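Local coordinates for E3 ubiquitin-protein ligase HERC2 (Homo sapiens, PDB 4L1M) that probably acts as an E3 ubiquitin ligase, passing ubiquitin to substrate proteins, with the crystallised RCC1-like domain forming a beta-propeller, at residues Ala318-Leu326 / Trp335-His343. Residues are numbered along the deposited sequence; the frame is centred on the assembly and turned at random.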
loop_
_atom_site.group_PDB
_atom_site.type_symbol
_atom_site.label_atom_id
_atom_site.label_comp_id
_atom_site.label_asym_id
_atom_site.label_seq_id
_atom_site.Cartn_x
_atom_site.Cartn_y
_atom_site.Cartn_z
ATOM N N ALA A 318 1.771 -4.386 3.727
ATOM C CA ALA A 318 2.779 -3.869 4.637
ATOM C C ALA A 318 2.195 -2.711 5.394
ATOM O O ALA A 318 1.837 -1.734 4.796
ATOM C CB ALA A 318 4.000 -3.412 3.857
ATOM N N GLY A 319 2.070 -2.848 6.710
ATOM C CA GLY A 319 1.722 -1.740 7.587
ATOM C C GLY A 319 2.991 -0.965 7.853
ATOM O O GLY A 319 3.948 -1.103 7.111
ATOM N N SER A 320 3.026 -0.157 8.903
ATOM C CA SER A 320 4.245 0.606 9.223
ATOM C C SER A 320 5.398 -0.323 9.586
ATOM O O SER A 320 6.454 -0.285 8.947
ATOM C CB SER A 320 3.980 1.557 10.363
ATOM O OG SER A 320 2.993 2.481 9.966
ATOM N N THR A 321 5.188 -1.173 10.586
ATOM C CA THR A 321 6.216 -2.081 11.056
ATOM C C THR A 321 5.759 -3.552 11.170
ATOM O O THR A 321 6.383 -4.330 11.879
ATOM C CB THR A 321 6.764 -1.607 12.408
ATOM O OG1 THR A 321 5.718 -1.582 13.367
ATOM C CG2 THR A 321 7.354 -0.211 12.290
ATOM N N HIS A 322 4.678 -3.920 10.471
ATOM C CA HIS A 322 4.211 -5.309 10.420
ATOM C C HIS A 322 3.606 -5.603 9.059
ATOM O O HIS A 322 3.297 -4.681 8.321
ATOM C CB HIS A 322 3.211 -5.605 11.524
ATOM C CG HIS A 322 1.811 -5.159 11.233
ATOM N ND1 HIS A 322 1.413 -3.849 11.335
ATOM C CD2 HIS A 322 0.701 -5.860 10.901
ATOM C CE1 HIS A 322 0.128 -3.750 11.058
ATOM N NE2 HIS A 322 -0.332 -4.959 10.798
ATOM N N CYS A 323 3.482 -6.880 8.715
ATOM C CA CYS A 323 2.989 -7.281 7.401
ATOM C C CYS A 323 2.071 -8.461 7.497
ATOM O O CYS A 323 2.152 -9.226 8.441
ATOM C CB CYS A 323 4.130 -7.722 6.503
ATOM S SG CYS A 323 5.312 -6.455 6.102
ATOM N N LEU A 324 1.213 -8.583 6.489
ATOM C CA LEU A 324 0.419 -9.769 6.240
ATOM C C LEU A 324 0.754 -10.297 4.849
ATOM O O LEU A 324 1.081 -9.524 3.950
ATOM C CB LEU A 324 -1.076 -9.478 6.264
ATOM C CG LEU A 324 -1.764 -8.942 7.519
ATOM C CD1 LEU A 324 -3.258 -9.226 7.463
ATOM C CD2 LEU A 324 -1.182 -9.520 8.795
ATOM N N ALA A 325 0.664 -11.613 4.698
ATOM C CA ALA A 325 0.762 -12.260 3.401
ATOM C C ALA A 325 -0.359 -13.268 3.201
ATOM O O ALA A 325 -0.639 -14.086 4.087
ATOM C CB ALA A 325 2.092 -12.943 3.269
ATOM N N LEU A 326 -1.026 -13.179 2.060
ATOM C CA LEU A 326 -2.095 -14.107 1.712
ATOM C C LEU A 326 -1.565 -15.128 0.699
ATOM O O LEU A 326 -0.902 -14.752 -0.273
ATOM C CB LEU A 326 -3.258 -13.325 1.115
ATOM C CG LEU A 326 -4.473 -14.122 0.636
ATOM C CD1 LEU A 326 -5.148 -14.822 1.797
ATOM C CD2 LEU A 326 -5.438 -13.162 -0.047
ATOM N N TRP A 335 4.050 -11.228 10.323
ATOM C CA TRP A 335 5.314 -11.080 11.063
ATOM C C TRP A 335 5.561 -9.615 11.363
ATOM O O TRP A 335 4.919 -8.735 10.784
ATOM C CB TRP A 335 6.504 -11.638 10.255
ATOM C CG TRP A 335 6.820 -10.833 9.049
ATOM C CD1 TRP A 335 7.683 -9.814 8.976
ATOM C CD2 TRP A 335 6.267 -10.991 7.744
ATOM N NE1 TRP A 335 7.730 -9.316 7.700
ATOM C CE2 TRP A 335 6.863 -10.032 6.923
ATOM C CE3 TRP A 335 5.343 -11.874 7.182
ATOM C CZ2 TRP A 335 6.558 -9.907 5.571
ATOM C CZ3 TRP A 335 5.041 -11.746 5.831
ATOM C CH2 TRP A 335 5.643 -10.758 5.048
ATOM N N GLY A 336 6.519 -9.369 12.250
ATOM C CA GLY A 336 6.969 -8.017 12.531
ATOM C C GLY A 336 6.606 -7.539 13.915
ATOM O O GLY A 336 6.548 -8.320 14.869
ATOM N N SER A 337 6.392 -6.232 14.030
ATOM C CA SER A 337 6.226 -5.605 15.330
ATOM C C SER A 337 4.904 -6.025 15.945
ATOM O O SER A 337 3.919 -6.240 15.234
ATOM C CB SER A 337 6.311 -4.079 15.193
ATOM O OG SER A 337 5.856 -3.424 16.366
ATOM N N ASN A 338 4.893 -6.144 17.273
ATOM C CA ASN A 338 3.676 -6.468 18.012
ATOM C C ASN A 338 3.497 -5.569 19.241
ATOM O O ASN A 338 2.926 -5.992 20.255
ATOM C CB ASN A 338 3.688 -7.944 18.411
ATOM C CG ASN A 338 2.310 -8.463 18.793
ATOM O OD1 ASN A 338 1.299 -8.008 18.273
ATOM N ND2 ASN A 338 2.270 -9.431 19.711
ATOM N N ASP A 339 3.943 -4.319 19.129
ATOM C CA ASP A 339 3.795 -3.333 20.227
ATOM C C ASP A 339 2.344 -2.979 20.554
ATOM O O ASP A 339 2.051 -2.593 21.671
ATOM C CB ASP A 339 4.587 -2.046 19.939
ATOM C CG ASP A 339 4.328 -1.463 18.535
ATOM O OD1 ASP A 339 3.399 -1.878 17.817
ATOM O OD2 ASP A 339 5.085 -0.560 18.142
ATOM N N GLN A 340 1.454 -3.124 19.565
ATOM C CA GLN A 340 0.015 -2.829 19.684
ATOM C C GLN A 340 -0.871 -4.018 19.297
ATOM O O GLN A 340 -1.949 -3.829 18.726
ATOM C CB GLN A 340 -0.348 -1.675 18.757
ATOM C CG GLN A 340 0.514 -0.432 18.911
ATOM C CD GLN A 340 0.141 0.385 20.125
ATOM O OE1 GLN A 340 -0.692 -0.016 20.942
ATOM N NE2 GLN A 340 0.757 1.550 20.249
ATOM N N CYS A 341 -0.413 -5.234 19.580
ATOM C CA CYS A 341 -1.191 -6.430 19.296
ATOM C C CYS A 341 -1.588 -6.600 17.832
ATOM O O CYS A 341 -2.667 -7.120 17.545
ATOM C CB CYS A 341 -2.435 -6.442 20.172
ATOM S SG CYS A 341 -2.008 -6.410 21.924
ATOM N N GLN A 342 -0.704 -6.203 16.910
ATOM C CA GLN A 342 -0.935 -6.411 15.471
ATOM C C GLN A 342 -1.032 -7.886 15.127
ATOM O O GLN A 342 -1.471 -8.238 14.021
ATOM C CB GLN A 342 0.207 -5.838 14.619
ATOM C CG GLN A 342 0.392 -4.335 14.673
ATOM C CD GLN A 342 1.272 -3.917 15.819
ATOM O OE1 GLN A 342 1.081 -4.381 16.934
ATOM N NE2 GLN A 342 2.250 -3.062 15.552
ATOM N N HIS A 343 -0.558 -8.731 16.041
ATOM C CA HIS A 343 -0.580 -10.177 15.876
ATOM C C HIS A 343 -1.278 -10.805 17.054
ATOM O O HIS A 343 -0.724 -10.854 18.147
ATOM C CB HIS A 343 0.846 -10.700 15.785
ATOM C CG HIS A 343 1.668 -9.961 14.792
ATOM N ND1 HIS A 343 1.708 -10.308 13.461
ATOM C CD2 HIS A 343 2.445 -8.868 14.923
ATOM C CE1 HIS A 343 2.498 -9.473 12.815
ATOM N NE2 HIS A 343 2.958 -8.587 13.681
#
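One face of the His-322 imidazole carries the aliphatic part of Gln-342, whose CG lies over the face, 3.6 Å from the ring centroid and displaced toward ND1, while the edge of the same imidazole is turned toward the face of His-343 in an offset edge-to-face pair with planes 85° apart. The indole of Trp-335 has Cys-323 CB over one face of its six-membered ring, 3.4 Å from CZ2, with SG set obliquely beside it as a sulfur-aromatic contact; at the indole edge, near its plane, lies Ala-325 CB. These groups join the second and third strands of one blade of the RCC1-type seven-bladed beta-propeller, together with the loop that leaves the third strand. The antiparallel pairing ends here: Cys-323 N donates to Trp-335 O, the return bond from Trp-335 N to Cys-323 O is weak, and the chain turns a corner at Gly-336. Beyond the corner Ser-337 N still reaches Thr-321 O at 2.9 Å. At the non-hydrogen-bonded pair the two backbones approach closely, Gly-336 CA coming within 4.4 Å of His-322 CA. His-322 CG sits between its own backbone N and carbonyl carbon (chi1 81°), which swings the ring to the side where the 337-343 loop folds back. Its NE2 is hydrogen-bonded to Ser-375 OG, in the adjoining blade, and Trp-335 NE1 to Arg-290 O, so both rings are tied at a nitrogen as well as packed on a face. The loop is braced internally: His-343 N bonds to Asn-338 OD1, and the bend of Gln-342 at chi2 (87°) carries its amide over to Asp-339, where Gln-342 NE2 donates to Asp-339 OD1 at 2.8 Å, with OD1 close to the plane of the Gln-342 amide.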